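Local atomic coordinates of SusD superfamily protein (Bacteroides vulgatus ATCC 8482, PDB entry 3JQ0), a protein that probably binds glycan nutrients at the outer membrane as a SusD-family protein, although its own substrate is not known. Residues 54-58 and 59-63; 255-258 and 259-263; 338-341 and 342-345. All blocks are in the same frame, centred on the assembly; numbering follows the deposited sequence.

Contact 1 of 3, residues 54-58 and 59-63; sequences MERLP and FNTIN
R56 and T61 meet at about a right angle, the aliphatic part of the arginine passing the hydroxyl of the threonine while its end reaches that residue's carbonyl. CG of R56 lies 3.3 Å from OG1 of T61, an approach made possible because OG1 sits between the backbone N and the carbonyl carbon (chi1 54°). From CG to NE the arginine chain is extended, which carries NH1 to within 2.9 Å of O of T61. That oxygen lies in the guanidinium plane, at its edge, yet the donor stands 40° above the carbonyl plane and so misses the lone pairs. R56 is modelled in two conformers, and this geometry is that of the one described. L57 and I62 supply the apolar part: CD2 of L57 touches CG2 of I62 at 3.7 Å, and L57 continues onto L32 of helix 27-34. The F59 ring turns an edge to the preceding turn, with CD1 of F59 3.2 Å from O of E55. The same carbonyl accepts N of F59 at 3.0 Å. The amide of N60 finds its partners outside the loop: OD1 accepts from NE of R37 and ND2 bonds S465; N63 bonds the backbone of E65 and a glycerol probably left from crystallisation. The backbone bonds set the frame for these placements. N of T61 bonds O of R56 at 3.0 Å, in the carbonyl plane and on a lone pair, and inside this loop N of N60 bonds O of L57, also at 3.0 Å. Together with the positive phi of N60 (52°), the nested pair meets the definition of a Schellman motif, which ends the short helical turn begun by the 3-10 segment 54-56 and sends the chain on toward helix 75-91.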
loop_
_atom_site.group_PDB
_atom_site.type_symbol
_atom_site.label_atom_id
_atom_site.label_comp_id
_atom_site.label_asym_id
_atom_site.label_seq_id
_atom_site.Cartn_x
_atom_site.Cartn_y
_atom_site.Cartn_z
HETATM N N MSE A 54 7.643 14.278 9.939
HETATM C CA MSE A 54 7.292 13.383 8.816
HETATM C C MSE A 54 8.389 13.400 7.732
HETATM O O MSE A 54 8.546 12.394 7.017
HETATM C CB MSE A 54 5.955 13.758 8.219
HETATM C CG MSE A 54 4.777 13.628 9.141
HETATM SE SE MSE A 54 4.600 12.005 10.142
HETATM C CE MSE A 54 4.533 10.791 8.780
ATOM N N GLU A 55 9.125 14.504 7.620
ATOM C CA GLU A 55 10.151 14.608 6.609
ATOM C C GLU A 55 11.259 13.585 6.807
ATOM O O GLU A 55 12.015 13.324 5.868
ATOM C CB GLU A 55 10.738 16.038 6.605
ATOM C CG GLU A 55 11.596 16.450 7.786
ATOM C CD GLU A 55 10.913 16.736 9.116
ATOM O OE1 GLU A 55 9.653 16.840 9.158
ATOM O OE2 GLU A 55 11.631 16.904 10.124
ATOM N N ARG A 56 11.404 13.033 8.001
ATOM C CA ARG A 56 12.460 12.059 8.195
ATOM C C ARG A 56 12.252 10.788 7.393
ATOM O O ARG A 56 13.204 10.044 7.202
ATOM C CB ARG A 56 12.637 11.735 9.662
ATOM C CG ARG A 56 13.089 12.914 10.448
ATOM C CD ARG A 56 13.618 12.436 11.775
ATOM N NE ARG A 56 14.131 13.535 12.564
ATOM C CZ ARG A 56 15.392 13.732 12.845
ATOM N NH1 ARG A 56 16.311 12.851 12.491
ATOM N NH2 ARG A 56 15.693 14.820 13.560
ATOM N N LEU A 57 11.021 10.559 6.933
ATOM C CA LEU A 57 10.765 9.442 6.014
ATOM C C LEU A 57 11.355 9.710 4.619
ATOM O O LEU A 57 12.283 8.996 4.223
ATOM C CB LEU A 57 9.293 9.017 6.019
ATOM C CG LEU A 57 8.736 8.604 7.361
ATOM C CD1 LEU A 57 7.301 8.129 7.229
ATOM C CD2 LEU A 57 9.584 7.630 8.114
ATOM N N PRO A 58 10.902 10.738 3.885
ATOM C CA PRO A 58 11.531 10.944 2.561
ATOM C C PRO A 58 13.033 11.265 2.647
ATOM O O PRO A 58 13.776 10.922 1.728
ATOM C CB PRO A 58 10.742 12.115 1.940
ATOM C CG PRO A 58 10.066 12.752 3.118
ATOM C CD PRO A 58 9.734 11.604 4.040
ATOM N N PHE A 59 13.487 11.907 3.710
ATOM C CA PHE A 59 14.908 12.215 3.850
ATOM C C PHE A 59 15.710 11.037 4.390
ATOM O O PHE A 59 16.932 11.090 4.442
ATOM C CB PHE A 59 15.126 13.464 4.722
ATOM C CG PHE A 59 14.795 14.735 4.002
ATOM C CD1 PHE A 59 13.538 15.246 3.819
ATOM C CD2 PHE A 59 15.860 15.433 3.381
ATOM C CE1 PHE A 59 13.293 16.438 3.090
ATOM C CE2 PHE A 59 15.615 16.609 2.654
ATOM C CZ PHE A 59 14.313 17.102 2.557
ATOM N N ASN A 60 15.039 9.978 4.806
ATOM C CA ASN A 60 15.717 8.814 5.352
ATOM C C ASN A 60 16.682 9.230 6.476
ATOM O O ASN A 60 17.858 8.844 6.513
ATOM C CB ASN A 60 16.373 7.949 4.282
ATOM C CG ASN A 60 15.347 7.175 3.531
ATOM O OD1 ASN A 60 14.930 6.134 4.025
ATOM N ND2 ASN A 60 14.874 7.677 2.385
ATOM N N THR A 61 16.150 10.029 7.389
ATOM C CA THR A 61 16.882 10.504 8.544
ATOM C C THR A 61 16.294 9.986 9.847
ATOM O O THR A 61 16.647 10.426 10.949
ATOM C CB THR A 61 16.994 12.029 8.561
ATOM O OG1 THR A 61 15.671 12.560 8.450
ATOM C CG2 THR A 61 17.922 12.548 7.454
ATOM N N ILE A 62 15.424 8.990 9.793
ATOM C CA ILE A 62 15.022 8.234 10.994
ATOM C C ILE A 62 16.271 7.635 11.632
ATOM O O ILE A 62 17.238 7.264 10.932
ATOM C CB ILE A 62 13.954 7.149 10.678
ATOM C CG1 ILE A 62 14.421 6.141 9.633
ATOM C CG2 ILE A 62 12.611 7.806 10.290
ATOM C CD1 ILE A 62 13.412 5.020 9.363
ATOM N N ASN A 63 16.259 7.546 12.953
ATOM C CA ASN A 63 17.427 7.063 13.696
ATOM C C ASN A 63 16.979 6.675 15.073
ATOM O O ASN A 63 15.781 6.669 15.381
ATOM C CB ASN A 63 18.559 8.113 13.689
ATOM C CG ASN A 63 18.198 9.367 14.419
ATOM O OD1 ASN A 63 17.326 9.434 15.259
ATOM N ND2 ASN A 63 18.879 10.432 14.050
#

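Contact 2 of 3, residues 255-258 and 259-263; sequences EMWG and GYYRM
Three overlapping turns carry the chain from 255-258 into 259-263: N of G258 bonds O of E255 at 2.8 Å, N of G259 bonds O of M256 at 3.1 Å, and N of Y260 bonds O of W257 at 3.0 Å. W257, G258 and G259 all have positive phi, from 59° to 97°, so the coil is briefly left-handed, the last two turns being type I'. The winding brings E255 against R262, which grips it side-on. NE of R262 lies 2.8 Å from OE2 of E255, and NH2 of R262 lies 3.0 Å from OE1 of E255; both carboxylate oxygens use their syn lone pairs, and the two planes are nearly coplanar. Y261 directs its edge at the W257 face in a T-shaped pair, planes at 87°. In the M256 conformer described, one of two, CE lies over the Y261 face, offset toward its rim, 3.7 Å from the ring centroid, as a CH-pi contact. F31 stacks on W257, extending the aromatic cluster. A water accepts from N of R262 and donates to OE2 of E255 and O of M256, tying the carboxylate to the backbone of R262. Two nearly straight charged bonds plus this water would be expected to keep E255 ionised and its carboxylate rotation fixed, so the salt bridge and water hold the ends of the turn together while W257, Y261 and M256 form a separate apolar cluster.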
loop_
_atom_site.group_PDB
_atom_site.type_symbol
_atom_site.label_atom_id
_atom_site.label_comp_id
_atom_site.label_asym_id
_atom_site.label_seq_id
_atom_site.Cartn_x
_atom_site.Cartn_y
_atom_site.Cartn_z
ATOM N N GLU A 255 -12.702 6.337 10.487
ATOM C CA GLU A 255 -12.275 7.234 9.411
ATOM C C GLU A 255 -11.087 6.590 8.709
ATOM O O GLU A 255 -10.284 5.911 9.355
ATOM C CB GLU A 255 -11.867 8.596 10.017
ATOM C CG GLU A 255 -11.550 9.612 8.957
ATOM C CD GLU A 255 -11.151 10.985 9.451
ATOM O OE1 GLU A 255 -11.258 11.270 10.653
ATOM O OE2 GLU A 255 -10.659 11.761 8.580
HETATM N N MSE A 256 -10.916 6.792 7.411
HETATM C CA MSE A 256 -9.769 6.208 6.759
HETATM C C MSE A 256 -8.469 6.636 7.457
HETATM O O MSE A 256 -8.257 7.818 7.793
HETATM C CB MSE A 256 -9.766 6.552 5.277
HETATM C CG MSE A 256 -8.694 5.788 4.541
HETATM SE SE MSE A 256 -8.726 5.959 2.622
HETATM C CE MSE A 256 -6.941 6.773 2.398
ATOM N N TRP A 257 -7.606 5.652 7.720
ATOM C CA TRP A 257 -6.350 5.840 8.407
ATOM C C TRP A 257 -6.521 6.434 9.821
ATOM O O TRP A 257 -5.598 7.044 10.348
ATOM C CB TRP A 257 -5.349 6.660 7.598
ATOM C CG TRP A 257 -4.876 6.039 6.313
ATOM C CD1 TRP A 257 -5.272 4.888 5.709
ATOM C CD2 TRP A 257 -3.893 6.628 5.454
ATOM N NE1 TRP A 257 -4.604 4.749 4.520
ATOM C CE2 TRP A 257 -3.758 5.799 4.348
ATOM C CE3 TRP A 257 -3.135 7.790 5.526
ATOM C CZ2 TRP A 257 -2.927 6.107 3.280
ATOM C CZ3 TRP A 257 -2.287 8.091 4.503
ATOM C CH2 TRP A 257 -2.207 7.265 3.378
ATOM N N GLY A 258 -7.717 6.280 10.419
ATOM C CA GLY A 258 -7.960 6.838 11.729
ATOM C C GLY A 258 -7.807 8.338 11.805
ATOM O O GLY A 258 -7.543 8.877 12.862
ATOM N N GLY A 259 -8.030 9.018 10.681
ATOM C CA GLY A 259 -7.876 10.458 10.578
ATOM C C GLY A 259 -6.552 10.920 10.008
ATOM O O GLY A 259 -6.444 12.111 9.711
ATOM N N TYR A 260 -5.571 10.029 9.886
ATOM C CA TYR A 260 -4.238 10.400 9.465
ATOM C C TYR A 260 -4.110 10.645 7.969
ATOM O O TYR A 260 -3.080 11.139 7.534
ATOM C CB TYR A 260 -3.185 9.398 9.987
ATOM C CG TYR A 260 -3.059 9.440 11.501
ATOM C CD1 TYR A 260 -2.381 10.486 12.132
ATOM C CD2 TYR A 260 -3.648 8.493 12.300
ATOM C CE1 TYR A 260 -2.289 10.555 13.546
ATOM C CE2 TYR A 260 -3.550 8.548 13.710
ATOM C CZ TYR A 260 -2.900 9.601 14.315
ATOM O OH TYR A 260 -2.803 9.683 15.684
ATOM N N TYR A 261 -5.105 10.271 7.175
ATOM C CA TYR A 261 -5.124 10.664 5.740
ATOM C C TYR A 261 -5.430 12.157 5.660
ATOM O O TYR A 261 -4.635 12.966 5.181
ATOM C CB TYR A 261 -6.089 9.793 4.953
ATOM C CG TYR A 261 -6.151 10.128 3.493
ATOM C CD1 TYR A 261 -5.151 9.664 2.637
ATOM C CD2 TYR A 261 -7.144 10.900 2.963
ATOM C CE1 TYR A 261 -5.153 9.905 1.287
ATOM C CE2 TYR A 261 -7.145 11.184 1.584
ATOM C CZ TYR A 261 -6.130 10.646 0.754
ATOM O OH TYR A 261 -6.134 10.863 -0.614
ATOM N N ARG A 262 -6.583 12.526 6.209
ATOM C CA ARG A 262 -6.992 13.925 6.305
ATOM C C ARG A 262 -5.910 14.778 6.966
ATOM O O ARG A 262 -5.627 15.889 6.517
ATOM C CB ARG A 262 -8.264 13.984 7.155
ATOM C CG ARG A 262 -8.763 15.368 7.482
ATOM C CD ARG A 262 -10.134 15.375 8.100
ATOM N NE ARG A 262 -10.225 14.474 9.235
ATOM C CZ ARG A 262 -9.936 14.773 10.487
ATOM N NH1 ARG A 262 -9.583 16.004 10.822
ATOM N NH2 ARG A 262 -10.023 13.852 11.440
HETATM N N MSE A 263 -5.326 14.260 8.050
HETATM C CA MSE A 263 -4.431 15.074 8.876
HETATM C C MSE A 263 -2.946 14.963 8.498
HETATM O O MSE A 263 -2.118 15.608 9.163
HETATM C CB MSE A 263 -4.630 14.771 10.356
HETATM C CG MSE A 263 -5.995 15.208 10.874
HETATM SE SE MSE A 263 -6.245 17.124 10.856
HETATM C CE MSE A 263 -4.993 17.597 12.269
HETATM O O HOH W 1 -8.464 10.540 7.272
#

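Contact 3 of 3, residues 338-341 and 342-345; sequences ITYK and FQGT
The shortest direct polar bond between 338-341 and 342-345 runs from NE2 of Q343 to O of Y340, at 2.8 Å. It is nearly straight, 170° at the hydrogen, and the acceptor lies in the amide plane. The carbonyl is met less exactly, with the donor tilted 16° from its plane. The bend of Q343 at CB-CG (chi2 -77°) folds the amide back over its own turn, and this also sets NE2 above the face of the Y340 ring, over its centre. NE2 is 3.3 Å from CD1 of Y340, while the ring and amide planes stand steeply to each other, so one nitrogen bonds the carbonyl and also lies over the ring of the same residue. At the far end of that ring OH is hydrogen-bonded to D289. K341 and F342 instead run side by side, pointing the same way: CG of K341 lies over the F342 face, 4.0 Å from the ring centroid, as a CH-pi contact, and CD of K341 follows at 3.7 Å from CE2 of F342. The lysine then carries NZ to a salt bridge with E445 and to the carbonyl oxygens of M443 and E441. A water bridges the turn, donating to O of T339 at 3.0 Å and to O of F342 at 2.7 Å. The turn thus leaves the end of strand 332-339, where I338 pairs with K321 of strand 320-326; K341 and F342 both touch helix 229-233 (K341 on F229 and F233, F342 on F233), with F342 also resting on F359 and P360 of strand 359-363.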
loop_
_atom_site.group_PDB
_atom_site.type_symbol
_atom_site.label_atom_id
_atom_site.label_comp_id
_atom_site.label_asym_id
_atom_site.label_seq_id
_atom_site.Cartn_x
_atom_site.Cartn_y
_atom_site.Cartn_z
ATOM N N ILE A 338 -1.824 18.548 -4.887
ATOM C CA ILE A 338 -2.529 18.044 -3.712
ATOM C C ILE A 338 -2.905 16.578 -3.952
ATOM O O ILE A 338 -3.171 16.130 -5.073
ATOM C CB ILE A 338 -3.763 18.882 -3.303
ATOM C CG1 ILE A 338 -4.811 18.878 -4.406
ATOM C CG2 ILE A 338 -3.354 20.291 -2.932
ATOM C CD1 ILE A 338 -6.202 19.430 -3.976
ATOM N N THR A 339 -2.866 15.837 -2.852
ATOM C CA THR A 339 -3.281 14.434 -2.814
ATOM C C THR A 339 -4.740 14.307 -3.198
ATOM O O THR A 339 -5.592 14.956 -2.606
ATOM C CB THR A 339 -3.094 13.908 -1.392
ATOM O OG1 THR A 339 -1.783 14.185 -0.939
ATOM C CG2 THR A 339 -3.423 12.429 -1.301
ATOM N N TYR A 340 -5.055 13.448 -4.175
ATOM C CA TYR A 340 -6.401 13.500 -4.772
ATOM C C TYR A 340 -7.058 12.127 -4.951
ATOM O O TYR A 340 -8.225 12.094 -5.268
ATOM C CB TYR A 340 -6.333 14.249 -6.122
ATOM C CG TYR A 340 -7.541 15.106 -6.450
ATOM C CD1 TYR A 340 -7.918 16.158 -5.637
ATOM C CD2 TYR A 340 -8.215 14.909 -7.646
ATOM C CE1 TYR A 340 -8.989 16.961 -5.991
ATOM C CE2 TYR A 340 -9.264 15.731 -8.004
ATOM C CZ TYR A 340 -9.630 16.746 -7.179
ATOM O OH TYR A 340 -10.689 17.586 -7.553
ATOM N N LYS A 341 -6.358 11.023 -4.692
ATOM C CA LYS A 341 -6.925 9.717 -5.028
ATOM C C LYS A 341 -8.181 9.364 -4.255
ATOM O O LYS A 341 -9.093 8.773 -4.775
ATOM C CB LYS A 341 -5.868 8.633 -4.794
ATOM C CG LYS A 341 -6.395 7.206 -5.002
ATOM C CD LYS A 341 -5.263 6.170 -4.959
ATOM C CE LYS A 341 -4.538 6.050 -6.302
ATOM N NZ LYS A 341 -3.372 5.111 -6.221
ATOM N N PHE A 342 -8.158 9.629 -2.940
ATOM C CA PHE A 342 -9.265 9.291 -2.050
ATOM C C PHE A 342 -10.109 10.539 -1.832
ATOM O O PHE A 342 -9.684 11.515 -1.211
ATOM C CB PHE A 342 -8.757 8.647 -0.766
ATOM C CG PHE A 342 -8.008 7.350 -1.027
ATOM C CD1 PHE A 342 -8.686 6.186 -1.285
ATOM C CD2 PHE A 342 -6.620 7.303 -1.047
ATOM C CE1 PHE A 342 -8.033 5.002 -1.521
ATOM C CE2 PHE A 342 -5.966 6.109 -1.294
ATOM C CZ PHE A 342 -6.677 4.966 -1.528
ATOM N N GLN A 343 -11.308 10.523 -2.391
ATOM C CA GLN A 343 -12.198 11.657 -2.397
ATOM C C GLN A 343 -13.247 11.646 -1.316
ATOM O O GLN A 343 -13.933 12.659 -1.083
ATOM C CB GLN A 343 -12.861 11.795 -3.765
ATOM C CG GLN A 343 -11.922 12.186 -4.885
ATOM C CD GLN A 343 -11.574 13.665 -4.844
ATOM O OE1 GLN A 343 -12.444 14.540 -4.681
ATOM N NE2 GLN A 343 -10.303 13.954 -5.029
ATOM N N GLY A 344 -13.410 10.530 -0.622
ATOM C CA GLY A 344 -14.378 10.486 0.461
ATOM C C GLY A 344 -15.802 10.797 -0.017
ATOM O O GLY A 344 -16.220 10.423 -1.118
ATOM N N THR A 345 -16.558 11.407 0.881
ATOM C CA THR A 345 -17.965 11.674 0.669
ATOM C C THR A 345 -18.334 12.956 1.360
ATOM O O THR A 345 -17.676 13.399 2.287
ATOM C CB THR A 345 -18.821 10.470 1.177
ATOM O OG1 THR A 345 -20.143 10.588 0.687
ATOM C CG2 THR A 345 -18.807 10.358 2.687
HETATM O O HOH W 2 -7.349 12.702 -1.749
#

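Overall arrangement
The contacts follow one another along the chain. Contact 1, in the loop between strand 41-43 and helix 75-91, lies with its centre about 20 Å from that of contact 2 and 24 Å from that of contact 3, touching neither. Helix 27-34 mediates between the first two: M54 and Y260 both meet its Y28, while L57 packs on L32 and W257 stacks on F31. Contacts 2 and 3, centres 12 Å apart, touch directly, with OH of Y261 3.2 Å from CG2 of T339, and both reach F359 of strand 359-363. Contacts 1 and 2 thus both rest on helix 27-34, and contact 2 continues into contact 3 at the end of the hairpin 320-339 of this SusD-type fold.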